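Local coordinates for acyl-CoA dehydrogenase (Slackia heliotrinireducens, PDB 4RM7), which belongs to the acyl-CoA dehydrogenase family, whose members have two mostly helical domains and a beta-sheet domain between them, at residues R14-F27 against E44-F57. Sequence-based numbering, arbitrary orientation. Where two conformers were deposited one is given.
Sequences RLLNHVREYGEKYF and EVVKAFVDLDFNGF
Asp53 O sits at the edge of the His18 ring, in its plane, and Arg14 O lies over one face; His18 is modelled in two conformers, so this placement is tentative. In it His18 ND1 gives a hydrogen bond to Asp53 O at 2.9 Å, arriving above the carbonyl plane. The Asp53 carboxylate lies beside His18 CE1, while its OD2 accepts from Asn55 N in an Asx turn. The Tyr26 ring carries Lys25 CG over one face and Glu44 OE2 at its edge; the hydroxyl's bond to that oxygen is weak, and ring and carboxylate are nearly perpendicular. The Phe54 ring takes Leu52 CB on one face and, at its edge, Leu15 CD1, 3.8 Å from Phe54 CD1. Tyr22, its CG anti to the backbone N (chi1 162°), runs across to helix 44-50 and gives its OH to Val45 O at 2.8 Å. Phe49 N reaches the same oxygen from the opposite face of the carbonyl plane, so a helical acceptor serves twice. Leu52 CD2 packs on Tyr22 CB, and Ala48 CB lies 3.7 Å from Tyr22 CE1. Helix 14-26 lies antiparallel to helix 44-50 within the N-terminal helical domain, its N-terminal part packing on the loop 51-57, with helix 70-84 against Leu15 and Phe57, helix 90-103 touching Tyr22 and Phe27 through Phe90, and helix 29-38 meeting Val45 through Trp35.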
loop_
_atom_site.group_PDB
_atom_site.type_symbol
_atom_site.label_atom_id
_atom_site.label_comp_id
_atom_site.label_asym_id
_atom_site.label_seq_id
_atom_site.Cartn_x
_atom_site.Cartn_y
_atom_site.Cartn_z
ATOM N N ARG A 14 36.650 -8.735 -7.378
ATOM C CA ARG A 14 37.501 -9.787 -6.823
ATOM C C ARG A 14 37.166 -10.021 -5.346
ATOM O O ARG A 14 37.133 -11.170 -4.882
ATOM C CB ARG A 14 38.985 -9.447 -6.979
ATOM C CG ARG A 14 39.543 -9.746 -8.339
ATOM C CD ARG A 14 41.061 -9.807 -8.308
ATOM N NE ARG A 14 41.615 -10.292 -9.579
ATOM C CZ ARG A 14 42.039 -9.504 -10.560
ATOM N NH1 ARG A 14 41.961 -8.183 -10.436
ATOM N NH2 ARG A 14 42.531 -10.031 -11.671
ATOM N N LEU A 15 36.920 -8.926 -4.628
ATOM C CA LEU A 15 36.495 -8.983 -3.233
ATOM C C LEU A 15 35.270 -9.884 -3.089
ATOM O O LEU A 15 35.240 -10.802 -2.254
ATOM C CB LEU A 15 36.192 -7.577 -2.709
ATOM C CG LEU A 15 35.557 -7.442 -1.324
ATOM C CD1 LEU A 15 36.510 -7.903 -0.246
ATOM C CD2 LEU A 15 35.130 -5.994 -1.071
ATOM N N LEU A 16 34.278 -9.634 -3.933
ATOM C CA LEU A 16 33.083 -10.454 -3.954
ATOM C C LEU A 16 33.410 -11.909 -4.189
ATOM O O LEU A 16 32.838 -12.787 -3.543
ATOM C CB LEU A 16 32.131 -9.981 -5.034
ATOM C CG LEU A 16 31.095 -9.012 -4.542
ATOM C CD1 LEU A 16 30.412 -8.454 -5.744
ATOM C CD2 LEU A 16 30.127 -9.770 -3.674
ATOM N N ASN A 17 34.325 -12.163 -5.121
ATOM C CA ASN A 17 34.703 -13.537 -5.436
ATOM C C ASN A 17 35.258 -14.219 -4.198
ATOM O O ASN A 17 34.904 -15.364 -3.898
ATOM C CB ASN A 17 35.733 -13.591 -6.559
ATOM C CG ASN A 17 35.195 -13.084 -7.878
ATOM O OD1 ASN A 17 33.984 -13.029 -8.094
ATOM N ND2 ASN A 17 36.107 -12.721 -8.782
ATOM N N HIS A 18 36.122 -13.506 -3.480
ATOM C CA HIS A 18 36.744 -14.040 -2.275
ATOM C C HIS A 18 35.705 -14.314 -1.196
ATOM O O HIS A 18 35.718 -15.369 -0.561
ATOM C CB HIS A 18 37.808 -13.081 -1.749
ATOM C CG HIS A 18 38.901 -12.801 -2.729
ATOM N ND1 HIS A 18 39.913 -11.890 -2.483
ATOM C CD2 HIS A 18 39.151 -13.307 -3.961
ATOM C CE1 HIS A 18 40.730 -11.855 -3.515
ATOM N NE2 HIS A 18 40.296 -12.707 -4.429
ATOM N N VAL A 19 34.793 -13.370 -1.002
ATOM C CA VAL A 19 33.748 -13.527 0.001
ATOM C C VAL A 19 32.784 -14.658 -0.368
ATOM O O VAL A 19 32.404 -15.447 0.485
ATOM C CB VAL A 19 32.990 -12.218 0.197
ATOM C CG1 VAL A 19 31.780 -12.427 1.097
ATOM C CG2 VAL A 19 33.931 -11.178 0.795
ATOM N N ARG A 20 32.426 -14.740 -1.645
ATOM C CA ARG A 20 31.524 -15.777 -2.146
ATOM C C ARG A 20 32.122 -17.185 -2.038
ATOM O O ARG A 20 31.407 -18.160 -1.810
ATOM C CB ARG A 20 31.143 -15.475 -3.603
ATOM C CG ARG A 20 30.312 -16.543 -4.289
ATOM C CD ARG A 20 29.694 -16.039 -5.602
ATOM N NE ARG A 20 30.604 -15.203 -6.391
ATOM C CZ ARG A 20 30.407 -13.909 -6.643
ATOM N NH1 ARG A 20 29.322 -13.281 -6.182
ATOM N NH2 ARG A 20 31.297 -13.245 -7.365
ATOM N N GLU A 21 33.433 -17.296 -2.201
ATOM C CA GLU A 21 34.094 -18.587 -2.070
ATOM C C GLU A 21 34.112 -18.994 -0.580
ATOM O O GLU A 21 33.896 -20.149 -0.240
ATOM C CB GLU A 21 35.499 -18.528 -2.686
ATOM C CG GLU A 21 36.497 -19.500 -2.123
ATOM C CD GLU A 21 37.748 -19.621 -2.989
ATOM O OE1 GLU A 21 37.627 -19.467 -4.232
ATOM O OE2 GLU A 21 38.843 -19.875 -2.421
ATOM N N TYR A 22 34.335 -18.038 0.304
ATOM C CA TYR A 22 34.247 -18.305 1.728
ATOM C C TYR A 22 32.841 -18.686 2.177
ATOM O O TYR A 22 32.664 -19.623 2.934
ATOM C CB TYR A 22 34.741 -17.086 2.513
ATOM C CG TYR A 22 34.326 -17.030 3.962
ATOM C CD1 TYR A 22 34.925 -17.831 4.901
ATOM C CD2 TYR A 22 33.338 -16.174 4.381
ATOM C CE1 TYR A 22 34.549 -17.787 6.218
ATOM C CE2 TYR A 22 32.959 -16.121 5.696
ATOM C CZ TYR A 22 33.570 -16.933 6.609
ATOM O OH TYR A 22 33.192 -16.880 7.916
ATOM N N GLY A 23 31.843 -17.948 1.717
ATOM C CA GLY A 23 30.481 -18.196 2.135
ATOM C C GLY A 23 29.939 -19.525 1.688
ATOM O O GLY A 23 29.301 -20.238 2.435
ATOM N N GLU A 24 30.216 -19.854 0.443
ATOM C CA GLU A 24 29.760 -21.087 -0.141
ATOM C C GLU A 24 30.372 -22.269 0.561
ATOM O O GLU A 24 29.751 -23.304 0.707
ATOM C CB GLU A 24 30.065 -21.112 -1.623
ATOM C CG GLU A 24 28.958 -20.504 -2.448
ATOM C CD GLU A 24 29.358 -20.303 -3.881
ATOM O OE1 GLU A 24 30.376 -20.867 -4.298
ATOM O OE2 GLU A 24 28.652 -19.581 -4.590
ATOM N N LYS A 25 31.625 -22.119 0.942
ATOM C CA LYS A 25 32.341 -23.158 1.647
ATOM C C LYS A 25 31.778 -23.489 3.012
ATOM O O LYS A 25 31.642 -24.647 3.351
ATOM C CB LYS A 25 33.795 -22.730 1.788
ATOM C CG LYS A 25 34.672 -23.622 2.633
ATOM C CD LYS A 25 36.123 -23.326 2.312
ATOM C CE LYS A 25 37.063 -23.827 3.387
ATOM N NZ LYS A 25 36.607 -25.131 3.918
ATOM N N TYR A 26 31.449 -22.480 3.799
ATOM C CA TYR A 26 30.977 -22.734 5.149
ATOM C C TYR A 26 29.475 -22.707 5.335
ATOM O O TYR A 26 28.937 -23.478 6.099
ATOM C CB TYR A 26 31.625 -21.769 6.130
ATOM C CG TYR A 26 33.098 -21.999 6.303
ATOM C CD1 TYR A 26 33.571 -23.068 7.037
ATOM C CD2 TYR A 26 34.015 -21.152 5.730
ATOM C CE1 TYR A 26 34.921 -23.280 7.193
ATOM C CE2 TYR A 26 35.362 -21.360 5.879
ATOM C CZ TYR A 26 35.808 -22.424 6.611
ATOM O OH TYR A 26 37.150 -22.620 6.748
ATOM N N PHE A 27 28.801 -21.796 4.657
ATOM C CA PHE A 27 27.392 -21.590 4.910
ATOM C C PHE A 27 26.489 -22.481 4.094
ATOM O O PHE A 27 25.770 -22.031 3.224
ATOM C CB PHE A 27 27.037 -20.126 4.749
ATOM C CG PHE A 27 27.803 -19.234 5.666
ATOM C CD1 PHE A 27 27.630 -19.318 7.020
ATOM C CD2 PHE A 27 28.705 -18.328 5.173
ATOM C CE1 PHE A 27 28.337 -18.506 7.873
ATOM C CE2 PHE A 27 29.417 -17.515 6.017
ATOM C CZ PHE A 27 29.234 -17.604 7.371
ATOM N N GLU A 44 36.252 -21.948 13.909
ATOM C CA GLU A 44 36.898 -22.089 12.613
ATOM C C GLU A 44 36.304 -21.133 11.574
ATOM O O GLU A 44 37.024 -20.528 10.780
ATOM C CB GLU A 44 36.783 -23.528 12.119
ATOM C CG GLU A 44 37.437 -23.738 10.775
ATOM C CD GLU A 44 36.907 -24.957 10.049
ATOM O OE1 GLU A 44 36.031 -25.649 10.613
ATOM O OE2 GLU A 44 37.363 -25.213 8.912
ATOM N N VAL A 45 34.985 -20.999 11.593
ATOM C CA VAL A 45 34.274 -20.180 10.623
ATOM C C VAL A 45 34.556 -18.706 10.873
ATOM O O VAL A 45 34.808 -17.914 9.962
ATOM C CB VAL A 45 32.763 -20.442 10.709
ATOM C CG1 VAL A 45 31.991 -19.462 9.827
ATOM C CG2 VAL A 45 32.454 -21.884 10.341
ATOM N N VAL A 46 34.443 -18.295 12.129
ATOM C CA VAL A 46 34.737 -16.914 12.496
ATOM C C VAL A 46 36.190 -16.546 12.304
ATOM O O VAL A 46 36.502 -15.435 11.919
ATOM C CB VAL A 46 34.297 -16.532 13.912
ATOM C CG1 VAL A 46 32.829 -16.833 14.125
ATOM C CG2 VAL A 46 35.174 -17.196 14.944
ATOM N N LYS A 47 37.093 -17.460 12.610
ATOM C CA LYS A 47 38.492 -17.150 12.368
ATOM C C LYS A 47 38.762 -17.025 10.866
ATOM O O LYS A 47 39.532 -16.174 10.434
ATOM C CB LYS A 47 39.385 -18.220 13.000
ATOM C CG LYS A 47 40.833 -18.190 12.554
ATOM C CD LYS A 47 41.605 -17.088 13.245
ATOM C CE LYS A 47 43.111 -17.258 13.062
ATOM N NZ LYS A 47 43.804 -15.948 13.248
ATOM N N ALA A 48 38.114 -17.864 10.063
ATOM C CA ALA A 48 38.348 -17.838 8.621
ATOM C C ALA A 48 37.892 -16.501 8.032
ATOM O O ALA A 48 38.436 -16.039 7.031
ATOM C CB ALA A 48 37.638 -19.013 7.930
ATOM N N PHE A 49 36.904 -15.875 8.667
ATOM C CA PHE A 49 36.404 -14.595 8.178
ATOM C C PHE A 49 37.449 -13.498 8.350
ATOM O O PHE A 49 37.653 -12.713 7.439
ATOM C CB PHE A 49 35.097 -14.193 8.873
ATOM C CG PHE A 49 34.696 -12.772 8.617
ATOM C CD1 PHE A 49 33.993 -12.434 7.463
ATOM C CD2 PHE A 49 35.036 -11.761 9.514
ATOM C CE1 PHE A 49 33.618 -11.112 7.199
ATOM C CE2 PHE A 49 34.657 -10.418 9.268
ATOM C CZ PHE A 49 33.952 -10.096 8.102
ATOM N N VAL A 50 38.119 -13.435 9.498
ATOM C CA VAL A 50 39.099 -12.365 9.677
ATOM C C VAL A 50 40.394 -12.694 8.955
ATOM O O VAL A 50 41.245 -11.832 8.797
ATOM C CB VAL A 50 39.405 -12.083 11.155
ATOM C CG1 VAL A 50 38.213 -11.424 11.819
ATOM C CG2 VAL A 50 39.832 -13.355 11.886
ATOM N N ASP A 51 40.522 -13.929 8.501
ATOM C CA ASP A 51 41.691 -14.356 7.752
ATOM C C ASP A 51 41.469 -14.175 6.273
ATOM O O ASP A 51 42.327 -14.490 5.473
ATOM C CB ASP A 51 42.014 -15.815 8.035
ATOM C CG ASP A 51 42.693 -16.010 9.356
ATOM O OD1 ASP A 51 43.235 -15.034 9.890
ATOM O OD2 ASP A 51 42.673 -17.140 9.866
ATOM N N LEU A 52 40.306 -13.660 5.913
ATOM C CA LEU A 52 39.919 -13.534 4.524
ATOM C C LEU A 52 40.807 -12.577 3.768
ATOM O O LEU A 52 41.312 -11.617 4.326
ATOM C CB LEU A 52 38.493 -13.030 4.429
ATOM C CG LEU A 52 37.415 -14.066 4.177
ATOM C CD1 LEU A 52 36.058 -13.400 4.187
ATOM C CD2 LEU A 52 37.666 -14.760 2.859
ATOM N N ASP A 53 41.000 -12.842 2.489
ATOM C CA ASP A 53 41.719 -11.905 1.664
ATOM C C ASP A 53 40.707 -10.918 1.148
ATOM O O ASP A 53 39.906 -11.231 0.296
ATOM C CB ASP A 53 42.383 -12.607 0.486
ATOM C CG ASP A 53 43.088 -11.641 -0.443
ATOM O OD1 ASP A 53 43.380 -12.007 -1.590
ATOM O OD2 ASP A 53 43.359 -10.508 -0.028
ATOM N N PHE A 54 40.791 -9.699 1.641
ATOM C CA PHE A 54 39.808 -8.694 1.346
ATOM C C PHE A 54 40.254 -7.848 0.179
ATOM O O PHE A 54 39.667 -6.827 -0.107
ATOM C CB PHE A 54 39.507 -7.850 2.576
ATOM C CG PHE A 54 38.668 -8.555 3.593
ATOM C CD1 PHE A 54 37.357 -8.852 3.333
ATOM C CD2 PHE A 54 39.194 -8.918 4.805
ATOM C CE1 PHE A 54 36.584 -9.499 4.264
ATOM C CE2 PHE A 54 38.430 -9.569 5.738
ATOM C CZ PHE A 54 37.122 -9.860 5.468
ATOM N N ASN A 55 41.312 -8.284 -0.484
ATOM C CA ASN A 55 41.788 -7.628 -1.684
ATOM C C ASN A 55 42.171 -6.197 -1.427
ATOM O O ASN A 55 41.951 -5.334 -2.250
ATOM C CB ASN A 55 40.730 -7.689 -2.774
ATOM C CG ASN A 55 41.311 -7.535 -4.155
ATOM O OD1 ASN A 55 42.437 -7.933 -4.411
ATOM N ND2 ASN A 55 40.538 -6.969 -5.055
ATOM N N GLY A 56 42.734 -5.958 -0.257
ATOM C CA GLY A 56 43.352 -4.694 0.060
ATOM C C GLY A 56 42.386 -3.639 0.517
ATOM O O GLY A 56 42.777 -2.536 0.836
ATOM N N PHE A 57 41.115 -3.980 0.561
ATOM C CA PHE A 57 40.134 -3.068 1.092
ATOM C C PHE A 57 40.239 -3.005 2.595
ATOM O O PHE A 57 40.666 -3.951 3.223
ATOM C CB PHE A 57 38.747 -3.475 0.661
ATOM C CG PHE A 57 38.446 -3.123 -0.748
ATOM C CD1 PHE A 57 38.131 -1.834 -1.088
ATOM C CD2 PHE A 57 38.500 -4.073 -1.732
ATOM C CE1 PHE A 57 37.863 -1.496 -2.388
ATOM C CE2 PHE A 57 38.235 -3.745 -3.035
ATOM C CZ PHE A 57 37.916 -2.453 -3.366
#